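PDB 5ZB2: DNA repair protein RAD7 from Saccharomyces cerevisiae, which acts in the global genome repair complex, promoting nucleotide excision repair of damage in nontranscribed DNA, and binds Elc1. Local coordinates for residues Leu33-Leu38 against Leu70-Asp75; Asp90-Leu95 against His115-Tyr120; His101-Ser106 against Asn127-Asn132. One frame throughout, in Å; residues are numbered along the deposited sequence.

Contact 1: Leu33-Leu38 against Leu70-Asp75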
loop_
_atom_site.group_PDB
_atom_site.type_symbol
_atom_site.label_atom_id
_atom_site.label_comp_id
_atom_site.label_asym_id
_atom_site.label_seq_id
_atom_site.Cartn_x
_atom_site.Cartn_y
_atom_site.Cartn_z
ATOM N N LEU A 33 -8.377 -10.486 -16.387
ATOM C CA LEU A 33 -7.759 -11.107 -17.554
ATOM C C LEU A 33 -6.244 -11.190 -17.405
ATOM O O LEU A 33 -5.630 -12.192 -17.788
ATOM C CB LEU A 33 -8.126 -10.325 -18.815
ATOM C CG LEU A 33 -9.623 -10.157 -19.079
ATOM C CD1 LEU A 33 -9.848 -9.210 -20.249
ATOM C CD2 LEU A 33 -10.279 -11.505 -19.340
ATOM N N VAL A 34 -5.621 -10.147 -16.850
ATOM C CA VAL A 34 -4.164 -10.129 -16.741
ATOM C C VAL A 34 -3.687 -11.193 -15.760
ATOM O O VAL A 34 -2.621 -11.792 -15.946
ATOM C CB VAL A 34 -3.672 -8.727 -16.338
ATOM C CG1 VAL A 34 -2.156 -8.702 -16.216
ATOM C CG2 VAL A 34 -4.114 -7.701 -17.358
ATOM N N PHE A 35 -4.456 -11.440 -14.696
ATOM C CA PHE A 35 -4.067 -12.471 -13.739
ATOM C C PHE A 35 -4.319 -13.863 -14.304
ATOM O O PHE A 35 -3.539 -14.790 -14.055
ATOM C CB PHE A 35 -4.806 -12.273 -12.414
ATOM C CG PHE A 35 -4.306 -11.101 -11.612
ATOM C CD1 PHE A 35 -3.028 -11.110 -11.073
ATOM C CD2 PHE A 35 -5.111 -9.995 -11.394
ATOM C CE1 PHE A 35 -2.559 -10.033 -10.335
ATOM C CE2 PHE A 35 -4.649 -8.914 -10.654
ATOM C CZ PHE A 35 -3.371 -8.935 -10.125
ATOM N N ASN A 36 -5.399 -14.030 -15.075
ATOM C CA ASN A 36 -5.608 -15.291 -15.781
ATOM C C ASN A 36 -4.461 -15.571 -16.745
ATOM O O ASN A 36 -4.028 -16.719 -16.893
ATOM C CB ASN A 36 -6.937 -15.265 -16.536
ATOM C CG ASN A 36 -8.138 -15.346 -15.616
ATOM O OD1 ASN A 36 -8.040 -15.809 -14.479
ATOM N ND2 ASN A 36 -9.288 -14.906 -16.112
ATOM N N LYS A 37 -3.957 -14.530 -17.409
ATOM C CA LYS A 37 -2.838 -14.707 -18.329
ATOM C C LYS A 37 -1.639 -15.323 -17.619
ATOM O O LYS A 37 -1.029 -16.274 -18.118
ATOM C CB LYS A 37 -2.462 -13.365 -18.962
ATOM C CG LYS A 37 -1.322 -13.434 -19.976
ATOM C CD LYS A 37 -1.682 -14.281 -21.188
ATOM C CE LYS A 37 -0.563 -14.274 -22.222
ATOM N NZ LYS A 37 -0.897 -15.106 -23.415
ATOM N N LEU A 38 -1.289 -14.795 -16.444
ATOM C CA LEU A 38 -0.171 -15.354 -15.687
ATOM C C LEU A 38 -0.394 -16.833 -15.391
ATOM O O LEU A 38 0.497 -17.663 -15.602
ATOM C CB LEU A 38 0.026 -14.571 -14.387
ATOM C CG LEU A 38 1.081 -15.116 -13.419
ATOM C CD1 LEU A 38 2.437 -15.185 -14.084
ATOM C CD2 LEU A 38 1.144 -14.259 -12.163
ATOM N N LEU A 70 -0.362 -15.111 -8.072
ATOM C CA LEU A 70 -0.979 -16.305 -8.641
ATOM C C LEU A 70 -2.400 -16.519 -8.132
ATOM O O LEU A 70 -3.187 -17.221 -8.781
ATOM C CB LEU A 70 -0.123 -17.532 -8.311
ATOM C CG LEU A 70 1.328 -17.475 -8.804
ATOM C CD1 LEU A 70 2.208 -18.469 -8.056
ATOM C CD2 LEU A 70 1.383 -17.733 -10.301
ATOM N N PHE A 71 -2.750 -15.929 -6.990
ATOM C CA PHE A 71 -4.018 -16.191 -6.326
ATOM C C PHE A 71 -5.002 -15.033 -6.443
ATOM O O PHE A 71 -6.038 -15.046 -5.769
ATOM C CB PHE A 71 -3.769 -16.508 -4.850
ATOM C CG PHE A 71 -2.800 -17.630 -4.627
ATOM C CD1 PHE A 71 -1.438 -17.387 -4.579
ATOM C CD2 PHE A 71 -3.250 -18.928 -4.461
ATOM C CE1 PHE A 71 -0.545 -18.419 -4.375
ATOM C CE2 PHE A 71 -2.359 -19.963 -4.256
ATOM C CZ PHE A 71 -1.008 -19.709 -4.212
ATOM N N LEU A 72 -4.717 -14.038 -7.278
ATOM C CA LEU A 72 -5.525 -12.829 -7.337
ATOM C C LEU A 72 -6.545 -12.898 -8.469
ATOM O O LEU A 72 -6.306 -13.504 -9.518
ATOM C CB LEU A 72 -4.639 -11.592 -7.515
ATOM C CG LEU A 72 -3.644 -11.291 -6.390
ATOM C CD1 LEU A 72 -2.853 -10.028 -6.707
ATOM C CD2 LEU A 72 -4.339 -11.151 -5.045
ATOM N N LYS A 73 -7.690 -12.255 -8.241
ATOM C CA LYS A 73 -8.780 -12.186 -9.213
ATOM C C LYS A 73 -9.231 -13.582 -9.648
ATOM O O LYS A 73 -9.258 -13.919 -10.833
ATOM C CB LYS A 73 -8.372 -11.336 -10.421
ATOM C CG LYS A 73 -8.236 -9.839 -10.132
ATOM C CD LYS A 73 -9.490 -9.240 -9.489
ATOM C CE LYS A 73 -10.752 -9.512 -10.297
ATOM N NZ LYS A 73 -11.973 -8.999 -9.608
ATOM N N THR A 74 -9.592 -14.392 -8.657
ATOM C CA THR A 74 -10.222 -15.686 -8.876
ATOM C C THR A 74 -11.590 -15.688 -8.205
ATOM O O THR A 74 -11.921 -14.795 -7.421
ATOM C CB THR A 74 -9.364 -16.835 -8.324
ATOM O OG1 THR A 74 -9.498 -16.900 -6.899
ATOM C CG2 THR A 74 -7.893 -16.639 -8.684
ATOM N N ASP A 75 -12.395 -16.699 -8.524
ATOM C CA ASP A 75 -13.682 -16.889 -7.868
ATOM C C ASP A 75 -13.592 -17.844 -6.681
ATOM O O ASP A 75 -14.611 -18.405 -6.264
ATOM C CB ASP A 75 -14.727 -17.382 -8.875
ATOM C CG ASP A 75 -14.342 -18.693 -9.527
ATOM O OD1 ASP A 75 -13.135 -18.921 -9.732
ATOM O OD2 ASP A 75 -15.249 -19.493 -9.841
#
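Phe35 CG is anti to its carbonyl carbon, beside the backbone N (chi1 -73°), and Leu72 CG is placed the same way (chi1 -62°). This is where the long N-terminal helix of the fragment docks against the loop that leads into the first strand of the leucine-rich-repeat domain, a case of an aromatic side chain anchoring, with its neighbours, a helix on a repeat domain. Leu72 CB sits over the centre of the Phe35 ring, 3.8 Å from its centroid, in a CH-pi contact, while Leu72 CD1 reaches Phe35 CZ at 3.6 Å. Lys73 CG approaches Phe35 CD2 at 3.4 Å, obliquely to the ring; the lysine chain then bends at chi2 and chi3, and its ammonium forms a salt bridge with Asp28 on the helix. An alanine in place of Phe35 would probably open a gap beside Leu72 CB and deprive Lys73 CG of the ring carbons it rests on. Arg39, further along the helix, bonds through NH1 to the carbonyl oxygens of Leu70 and Leu72. Phe35 also lines the pocket of a bound hexaoxaicosane diol, and Trp23 of the second subunit packs on Leu38. Leu38 meets Leu70 at about a right angle, with Leu38 CD2 3.9 Å from Leu70 CD2.

Contact 2: Asp90-Leu95 against His115-Tyr120. With 9FO (3,6,9,12,15,18,21,24,27,30,33,36,39,42,45,48,51,54,57-nonadecaoxanonapentacontane-1,59-diol), chain K.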
loop_
_atom_site.group_PDB
_atom_site.type_symbol
_atom_site.label_atom_id
_atom_site.label_comp_id
_atom_site.label_asym_id
_atom_site.label_seq_id
_atom_site.Cartn_x
_atom_site.Cartn_y
_atom_site.Cartn_z
ATOM N N ASP A 90 1.032 -4.733 2.747
ATOM C CA ASP A 90 0.450 -4.400 1.451
ATOM C C ASP A 90 -0.036 -5.651 0.730
ATOM O O ASP A 90 -1.050 -5.614 0.024
ATOM C CB ASP A 90 1.464 -3.644 0.588
ATOM C CG ASP A 90 1.532 -2.162 0.919
ATOM O OD1 ASP A 90 0.563 -1.631 1.503
ATOM O OD2 ASP A 90 2.550 -1.522 0.578
ATOM N N GLY A 91 0.676 -6.768 0.886
ATOM C CA GLY A 91 0.200 -8.020 0.320
ATOM C C GLY A 91 -1.188 -8.384 0.811
ATOM O O GLY A 91 -2.059 -8.771 0.027
ATOM N N TYR A 92 -1.417 -8.254 2.121
ATOM C CA TYR A 92 -2.730 -8.561 2.676
ATOM C C TYR A 92 -3.789 -7.610 2.138
ATOM O O TYR A 92 -4.923 -8.023 1.856
ATOM C CB TYR A 92 -2.679 -8.497 4.201
ATOM C CG TYR A 92 -1.819 -9.565 4.838
ATOM C CD1 TYR A 92 -2.203 -10.901 4.811
ATOM C CD2 TYR A 92 -0.632 -9.239 5.479
ATOM C CE1 TYR A 92 -1.425 -11.882 5.394
ATOM C CE2 TYR A 92 0.153 -10.215 6.067
ATOM C CZ TYR A 92 -0.250 -11.532 6.023
ATOM O OH TYR A 92 0.526 -12.504 6.604
ATOM N N LYS A 93 -3.442 -6.329 1.992
ATOM C CA LYS A 93 -4.391 -5.360 1.453
ATOM C C LYS A 93 -4.750 -5.686 0.007
ATOM O O LYS A 93 -5.916 -5.587 -0.386
ATOM C CB LYS A 93 -3.810 -3.948 1.567
ATOM C CG LYS A 93 -3.704 -3.438 3.003
ATOM C CD LYS A 93 -2.562 -2.434 3.192
ATOM C CE LYS A 93 -2.795 -1.141 2.418
ATOM N NZ LYS A 93 -1.681 -0.165 2.612
ATOM N N THR A 94 -3.763 -6.086 -0.799
ATOM C CA THR A 94 -4.038 -6.384 -2.202
ATOM C C THR A 94 -4.904 -7.631 -2.332
ATOM O O THR A 94 -5.838 -7.667 -3.143
ATOM C CB THR A 94 -2.728 -6.555 -2.979
ATOM O OG1 THR A 94 -1.913 -5.386 -2.824
ATOM C CG2 THR A 94 -3.002 -6.776 -4.461
ATOM N N LEU A 95 -4.610 -8.662 -1.538
ATOM C CA LEU A 95 -5.443 -9.861 -1.528
ATOM C C LEU A 95 -6.905 -9.504 -1.274
ATOM O O LEU A 95 -7.803 -9.948 -1.998
ATOM C CB LEU A 95 -4.930 -10.836 -0.466
ATOM C CG LEU A 95 -5.750 -12.111 -0.252
ATOM C CD1 LEU A 95 -5.661 -13.012 -1.476
ATOM C CD2 LEU A 95 -5.290 -12.839 1.001
ATOM N N HIS A 115 -2.635 -3.354 11.714
ATOM C CA HIS A 115 -3.929 -2.703 11.883
ATOM C C HIS A 115 -4.626 -2.493 10.542
ATOM O O HIS A 115 -5.758 -2.942 10.333
ATOM C CB HIS A 115 -3.720 -1.371 12.612
ATOM C CG HIS A 115 -4.971 -0.571 12.810
ATOM N ND1 HIS A 115 -5.698 -0.602 13.980
ATOM C CD2 HIS A 115 -5.603 0.310 11.999
ATOM C CE1 HIS A 115 -6.733 0.214 13.877
ATOM N NE2 HIS A 115 -6.699 0.779 12.683
ATOM N N GLU A 116 -3.953 -1.812 9.614
ATOM C CA GLU A 116 -4.565 -1.519 8.322
ATOM C C GLU A 116 -4.893 -2.800 7.563
ATOM O O GLU A 116 -5.948 -2.898 6.928
ATOM C CB GLU A 116 -3.638 -0.619 7.504
ATOM C CG GLU A 116 -4.150 -0.277 6.116
ATOM C CD GLU A 116 -3.208 0.651 5.365
ATOM O OE1 GLU A 116 -3.693 1.660 4.820
ATOM O OE2 GLU A 116 -1.987 0.375 5.324
ATOM N N SER A 117 -4.002 -3.793 7.618
ATOM C CA SER A 117 -4.257 -5.056 6.928
ATOM C C SER A 117 -5.512 -5.731 7.467
ATOM O O SER A 117 -6.337 -6.233 6.696
ATOM C CB SER A 117 -3.054 -5.990 7.072
ATOM O OG SER A 117 -1.876 -5.389 6.580
ATOM N N LEU A 118 -5.672 -5.749 8.792
ATOM C CA LEU A 118 -6.816 -6.426 9.396
ATOM C C LEU A 118 -8.127 -5.746 9.021
ATOM O O LEU A 118 -9.127 -6.422 8.751
ATOM C CB LEU A 118 -6.650 -6.475 10.916
ATOM C CG LEU A 118 -7.674 -7.301 11.696
ATOM C CD1 LEU A 118 -7.704 -8.751 11.224
ATOM C CD2 LEU A 118 -7.377 -7.222 13.190
ATOM N N LEU A 119 -8.148 -4.407 8.998
ATOM C CA LEU A 119 -9.380 -3.695 8.670
ATOM C C LEU A 119 -9.699 -3.764 7.178
ATOM O O LEU A 119 -10.873 -3.721 6.797
ATOM C CB LEU A 119 -9.284 -2.241 9.135
ATOM C CG LEU A 119 -9.010 -2.041 10.630
ATOM C CD1 LEU A 119 -9.097 -0.569 10.999
ATOM C CD2 LEU A 119 -9.961 -2.855 11.496
ATOM N N TYR A 120 -8.683 -3.871 6.320
ATOM C CA TYR A 120 -8.942 -4.154 4.911
ATOM C C TYR A 120 -9.695 -5.472 4.756
ATOM O O TYR A 120 -10.673 -5.561 4.005
ATOM C CB TYR A 120 -7.628 -4.204 4.133
ATOM C CG TYR A 120 -7.258 -2.935 3.402
ATOM C CD1 TYR A 120 -6.928 -1.776 4.093
ATOM C CD2 TYR A 120 -7.199 -2.908 2.013
ATOM C CE1 TYR A 120 -6.571 -0.619 3.421
ATOM C CE2 TYR A 120 -6.842 -1.759 1.332
ATOM C CZ TYR A 120 -6.528 -0.619 2.039
ATOM O OH TYR A 120 -6.173 0.522 1.359
HETATM O OAA 9FO K . -9.950 5.913 -2.441
HETATM C CAB 9FO K . -9.563 4.854 -3.271
HETATM C CAC 9FO K . -8.824 5.403 -4.491
HETATM O OAD 9FO K . -8.821 4.455 -5.520
HETATM C CAE 9FO K . -7.921 3.401 -5.350
HETATM C CAF 9FO K . -8.291 2.264 -6.301
HETATM O OAG 9FO K . -7.890 1.043 -5.749
HETATM C CAH 9FO K . -8.753 0.547 -4.765
HETATM C CAI 9FO K . -7.912 -0.043 -3.641
HETATM O OAJ 9FO K . -7.546 0.994 -2.780
HETATM C CAK 9FO K . -6.248 0.898 -2.271
HETATM C CAL 9FO K . -5.850 2.235 -1.656
HETATM O OAM 9FO K . -4.551 2.570 -2.058
HETATM C CAN 9FO K . -4.367 3.933 -2.301
HETATM C CAO 9FO K . -4.926 4.275 -3.674
HETATM O OAP 9FO K . -3.906 4.787 -4.484
HETATM C CAQ 9FO K . -4.272 4.928 -5.824
HETATM C CAR 9FO K . -4.203 3.566 -6.503
HETATM O OAS 9FO K . -4.216 3.716 -7.890
HETATM C CAT 9FO K . -4.891 2.692 -8.565
HETATM C CAU 9FO K . -4.189 1.346 -8.376
HETATM O OAV 9FO K . -5.090 0.432 -7.823
HETATM C CAW 9FO K . -4.515 -0.790 -7.459
HETATM C CAX 9FO K . -5.571 -1.662 -6.782
HETATM O OAY 9FO K . -5.420 -1.618 -5.391
HETATM C CAZ 9FO K . -4.371 -2.396 -4.884
HETATM C CBA 9FO K . -4.487 -2.471 -3.365
HETATM O OBB 9FO K . -3.306 -2.037 -2.756
HETATM C CBC 9FO K . -3.279 -0.688 -2.383
HETATM C CBD 9FO K . -2.037 -0.449 -1.531
HETATM O OBE 9FO K . -0.937 -0.268 -2.371
HETATM C CBF 9FO K . 0.198 -0.958 -1.941
HETATM C CBG 9FO K . 1.367 -0.631 -2.863
HETATM O OBH 9FO K . 0.871 -0.114 -4.069
HETATM C CBI 9FO K . 1.703 -0.312 -5.180
HETATM C CBJ 9FO K . 0.879 -0.256 -6.463
HETATM O OBK 9FO K . 1.320 -1.269 -7.327
HETATM C CBL 9FO K . 0.308 -1.984 -7.982
HETATM C CBM 9FO K . 0.850 -3.349 -8.394
HETATM O OBN 9FO K . -0.204 -4.162 -8.823
HETATM C CBO 9FO K . -0.758 -4.977 -7.830
HETATM C CBP 9FO K . 0.102 -6.224 -7.620
HETATM O OBQ 9FO K . -0.081 -6.653 -6.300
HETATM C CBR 9FO K . 0.976 -7.367 -5.724
HETATM C CBS 9FO K . 0.879 -7.166 -4.216
HETATM O OBT 9FO K . 2.148 -6.856 -3.715
HETATM C CBU 9FO K . 2.141 -6.010 -2.600
HETATM C CBV 9FO K . 3.504 -5.341 -2.488
HETATM O OBW 9FO K . 3.501 -4.189 -3.280
HETATM C CBX 9FO K . 4.722 -3.507 -3.299
HETATM C CBY 9FO K . 4.745 -2.527 -4.469
HETATM O OBZ 9FO K . 4.258 -3.145 -5.627
HETATM C CCA 9FO K . 5.102 -3.008 -6.737
HETATM C CCB 9FO K . 4.338 -3.382 -8.005
HETATM O OCC 9FO K . 4.422 -4.749 -8.295
HETATM C CCD 9FO K . 3.859 -5.627 -7.363
HETATM C CCE 9FO K . 4.975 -6.089 -6.428
HETATM O OCF 9FO K . 4.986 -7.484 -6.311
HETATM C CCG 9FO K . 5.704 -7.962 -5.207
HETATM C CCH 9FO K . 7.077 -7.292 -5.111
HETATM O OCI 9FO K . 7.948 -8.102 -4.374
#
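A salt-bridge network on two neighbouring helices of the repeat domain joins Asp90 and Lys93 of one to Glu116 of the next. Lys93 NZ donates to Glu116 OE2 at 2.8 Å, arriving from above the carboxylate plane, and to Asp90 OD1 at 2.9 Å, nearly along the C-O axis of that oxygen. Glu116 reaches across with an extended chain, its CG anti to the backbone N (chi1 178°). Within this chain the ammonium lies between two carboxylates, with Asp90 OD1 and Glu116 OE2 5.0 Å apart; its positive charge would be expected to offset their repulsion. The strongest polar partner of Lys93 is Asp90 of the second subunit, another copy of this protein, and the reciprocal salt bridge links Asp90 here to Lys93 there.

Segments 90-95 and 115-120 run almost parallel, 12° apart, their axes 8.6 Å apart at closest approach, as in the stacked outer helices of a leucine-rich-repeat solenoid. The aliphatic part of Lys93 packs on Tyr120: Lys93 CG lies over the centre of the ring, 3.6 Å from its centroid, and makes a CH-pi contact. Closer to the backbones, Tyr92 CB packs on Ser117 CB at 3.8 Å, and the hydroxyl of Ser117 is hydrogen-bonded to the carbonyl oxygen of Phe89. A bound polyethylene glycol chain lies in a pocket lined in part by Asp90, Gly91, Thr94 and Tyr120, its CBF 3.4 Å from Asp90 CG and its CAL 3.5 Å from Tyr120 OH. Thr94 turns its CG2 to the ether oxygen OBQ.

Contact 3: His101-Ser106 against Asn127-Asn132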
loop_
_atom_site.group_PDB
_atom_site.type_symbol
_atom_site.label_atom_id
_atom_site.label_comp_id
_atom_site.label_asym_id
_atom_site.label_seq_id
_atom_site.Cartn_x
_atom_site.Cartn_y
_atom_site.Cartn_z
ATOM N N HIS A 101 -14.722 -12.605 -3.464
ATOM C CA HIS A 101 -15.619 -13.742 -3.296
ATOM C C HIS A 101 -15.275 -14.603 -2.086
ATOM O O HIS A 101 -15.898 -15.651 -1.896
ATOM C CB HIS A 101 -15.610 -14.606 -4.560
ATOM C CG HIS A 101 -15.967 -13.855 -5.804
ATOM N ND1 HIS A 101 -17.270 -13.673 -6.215
ATOM C CD2 HIS A 101 -15.191 -13.232 -6.724
ATOM C CE1 HIS A 101 -17.281 -12.972 -7.335
ATOM N NE2 HIS A 101 -16.033 -12.692 -7.665
ATOM N N LEU A 102 -14.315 -14.189 -1.262
ATOM C CA LEU A 102 -13.869 -15.025 -0.157
ATOM C C LEU A 102 -14.903 -15.061 0.962
ATOM O O LEU A 102 -15.482 -14.036 1.338
ATOM C CB LEU A 102 -12.533 -14.522 0.393
ATOM C CG LEU A 102 -11.286 -14.795 -0.452
ATOM C CD1 LEU A 102 -10.077 -14.090 0.145
ATOM C CD2 LEU A 102 -11.019 -16.288 -0.575
ATOM N N THR A 103 -15.136 -16.257 1.486
ATOM C CA THR A 103 -15.953 -16.462 2.673
ATOM C C THR A 103 -15.174 -17.054 3.835
ATOM O O THR A 103 -15.546 -16.830 4.989
ATOM C CB THR A 103 -17.137 -17.390 2.357
ATOM O OG1 THR A 103 -16.645 -18.687 1.987
ATOM C CG2 THR A 103 -17.967 -16.825 1.221
ATOM N N GLU A 104 -14.105 -17.794 3.559
ATOM C CA GLU A 104 -13.275 -18.406 4.585
ATOM C C GLU A 104 -11.821 -18.133 4.249
ATOM O O GLU A 104 -11.388 -18.374 3.117
ATOM C CB GLU A 104 -13.523 -19.914 4.676
ATOM C CG GLU A 104 -14.997 -20.276 4.799
ATOM C CD GLU A 104 -15.219 -21.749 5.075
ATOM O OE1 GLU A 104 -14.230 -22.516 5.082
ATOM O OE2 GLU A 104 -16.387 -22.134 5.288
ATOM N N LEU A 105 -11.072 -17.630 5.227
ATOM C CA LEU A 105 -9.673 -17.280 5.025
ATOM C C LEU A 105 -8.868 -17.720 6.236
ATOM O O LEU A 105 -9.240 -17.427 7.376
ATOM C CB LEU A 105 -9.506 -15.772 4.797
ATOM C CG LEU A 105 -8.082 -15.283 4.523
ATOM C CD1 LEU A 105 -7.545 -15.855 3.219
ATOM C CD2 LEU A 105 -8.058 -13.770 4.491
ATOM N N SER A 106 -7.773 -18.429 5.982
ATOM C CA SER A 106 -6.865 -18.871 7.029
ATOM C C SER A 106 -5.478 -18.333 6.718
ATOM O O SER A 106 -4.904 -18.665 5.675
ATOM C CB SER A 106 -6.845 -20.395 7.134
ATOM O OG SER A 106 -5.905 -20.814 8.107
ATOM N N ASN A 127 -18.307 -10.978 1.936
ATOM C CA ASN A 127 -18.820 -12.318 2.197
ATOM C C ASN A 127 -18.020 -13.071 3.254
ATOM O O ASN A 127 -18.322 -14.239 3.524
ATOM C CB ASN A 127 -18.832 -13.140 0.905
ATOM C CG ASN A 127 -19.703 -12.529 -0.172
ATOM O OD1 ASN A 127 -20.799 -12.041 0.103
ATOM N ND2 ASN A 127 -19.221 -12.557 -1.411
ATOM N N LEU A 128 -17.007 -12.444 3.850
ATOM C CA LEU A 128 -16.170 -13.138 4.819
ATOM C C LEU A 128 -16.980 -13.514 6.052
ATOM O O LEU A 128 -17.631 -12.664 6.665
ATOM C CB LEU A 128 -14.984 -12.258 5.217
ATOM C CG LEU A 128 -13.994 -12.865 6.210
ATOM C CD1 LEU A 128 -13.369 -14.133 5.647
ATOM C CD2 LEU A 128 -12.916 -11.849 6.585
ATOM N N LYS A 129 -16.933 -14.799 6.414
ATOM C CA LYS A 129 -17.583 -15.294 7.620
ATOM C C LYS A 129 -16.670 -16.144 8.494
ATOM O O LYS A 129 -17.059 -16.467 9.622
ATOM C CB LYS A 129 -18.832 -16.118 7.262
ATOM C CG LYS A 129 -18.532 -17.362 6.443
ATOM C CD LYS A 129 -19.801 -18.062 5.985
ATOM C CE LYS A 129 -19.470 -19.316 5.182
ATOM N NZ LYS A 129 -20.690 -20.064 4.767
ATOM N N SER A 130 -15.478 -16.508 8.019
ATOM C CA SER A 130 -14.553 -17.354 8.766
ATOM C C SER A 130 -13.136 -16.819 8.615
ATOM O O SER A 130 -12.656 -16.638 7.492
ATOM C CB SER A 130 -14.617 -18.801 8.268
ATOM O OG SER A 130 -13.538 -19.563 8.773
ATOM N N LEU A 131 -12.466 -16.580 9.743
ATOM C CA LEU A 131 -11.091 -16.088 9.736
ATOM C C LEU A 131 -10.273 -16.867 10.755
ATOM O O LEU A 131 -10.642 -16.930 11.933
ATOM C CB LEU A 131 -11.037 -14.586 10.044
ATOM C CG LEU A 131 -9.682 -13.896 9.840
ATOM C CD1 LEU A 131 -9.223 -13.974 8.388
ATOM C CD2 LEU A 131 -9.735 -12.444 10.296
ATOM N N ASN A 132 -9.164 -17.451 10.296
ATOM C CA ASN A 132 -8.222 -18.180 11.140
ATOM C C ASN A 132 -6.862 -17.505 11.030
ATOM O O ASN A 132 -6.298 -17.416 9.934
ATOM C CB ASN A 132 -8.141 -19.649 10.715
ATOM C CG ASN A 132 -7.314 -20.503 11.666
ATOM O OD1 ASN A 132 -6.371 -20.027 12.301
ATOM N ND2 ASN A 132 -7.665 -21.780 11.763
HETATM O O HOH W 1 -15.979 -11.497 0.649
HETATM O O HOH W 2 -10.974 -19.520 8.371
#
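Thr103 O receives two backbone donors from the neighbouring repeat: Lys129 N at 2.8 Å, in a nearly straight bond, and Ser130 N at 3.0 Å, with a more bent N-H...O angle of 136°. The second of these bonds begins the parallel strand pairing, which Leu105 N to Ser130 O and Asn132 N to Leu105 O continue, each at 2.9 Å. Leu105 and Leu131 lie side by side on one face, with Leu105 CB 4.0 Å from Leu131 CD1; both have CG anti to the backbone N (chi1 -178° and -170°). Glu104 CG packs on Ser130 CB on the other face, where Ser106 OG approaches Asn132 CB.

Around this first shell, one water bridges Leu102 O and Asn127 N, and another donates to both Leu105 O and Ser130 OG. Gln108 NE2 bonds to Ser106 OG and Asn132 OD1, linking these two side chains across the strands. Strand 78-81 pairs with the other edge of strand 104-108, away from strand 130-134, continuing the parallel stacking of a leucine-rich-repeat solenoid. The chemistry thus divides by face: leucines carry the apolar packing, whereas the face of Glu104, Ser106, Ser130 and Asn132 is polar, with Gln108, Glu157 and a water as hydrogen-bond partners.

The three contacts follow the start of the Rad7 solenoid, from the docking of the N-terminal helix to the pairing of successive repeats. Contact 1 meets contact 2 through one residue: Leu72 CD2 is 3.9 Å from Leu95 CA, and Leu72 CD1 is 4.0 Å from Thr94 CG2. Contact 3 touches contact 1 at its own edge, where His101 CD2 lies 3.7 Å from Thr74 O. Contacts 2 and 3 do not touch, their centres lying about 14 Å apart, but their segments alternate along the chain: helix 89-98, strand 104-108, helix 115-124, strand 130-134. Contacts 1 and 2 both border the long glycol chain and the second subunit; the side chain of Leu102 in contact 3 is about 13 Å from that glycol.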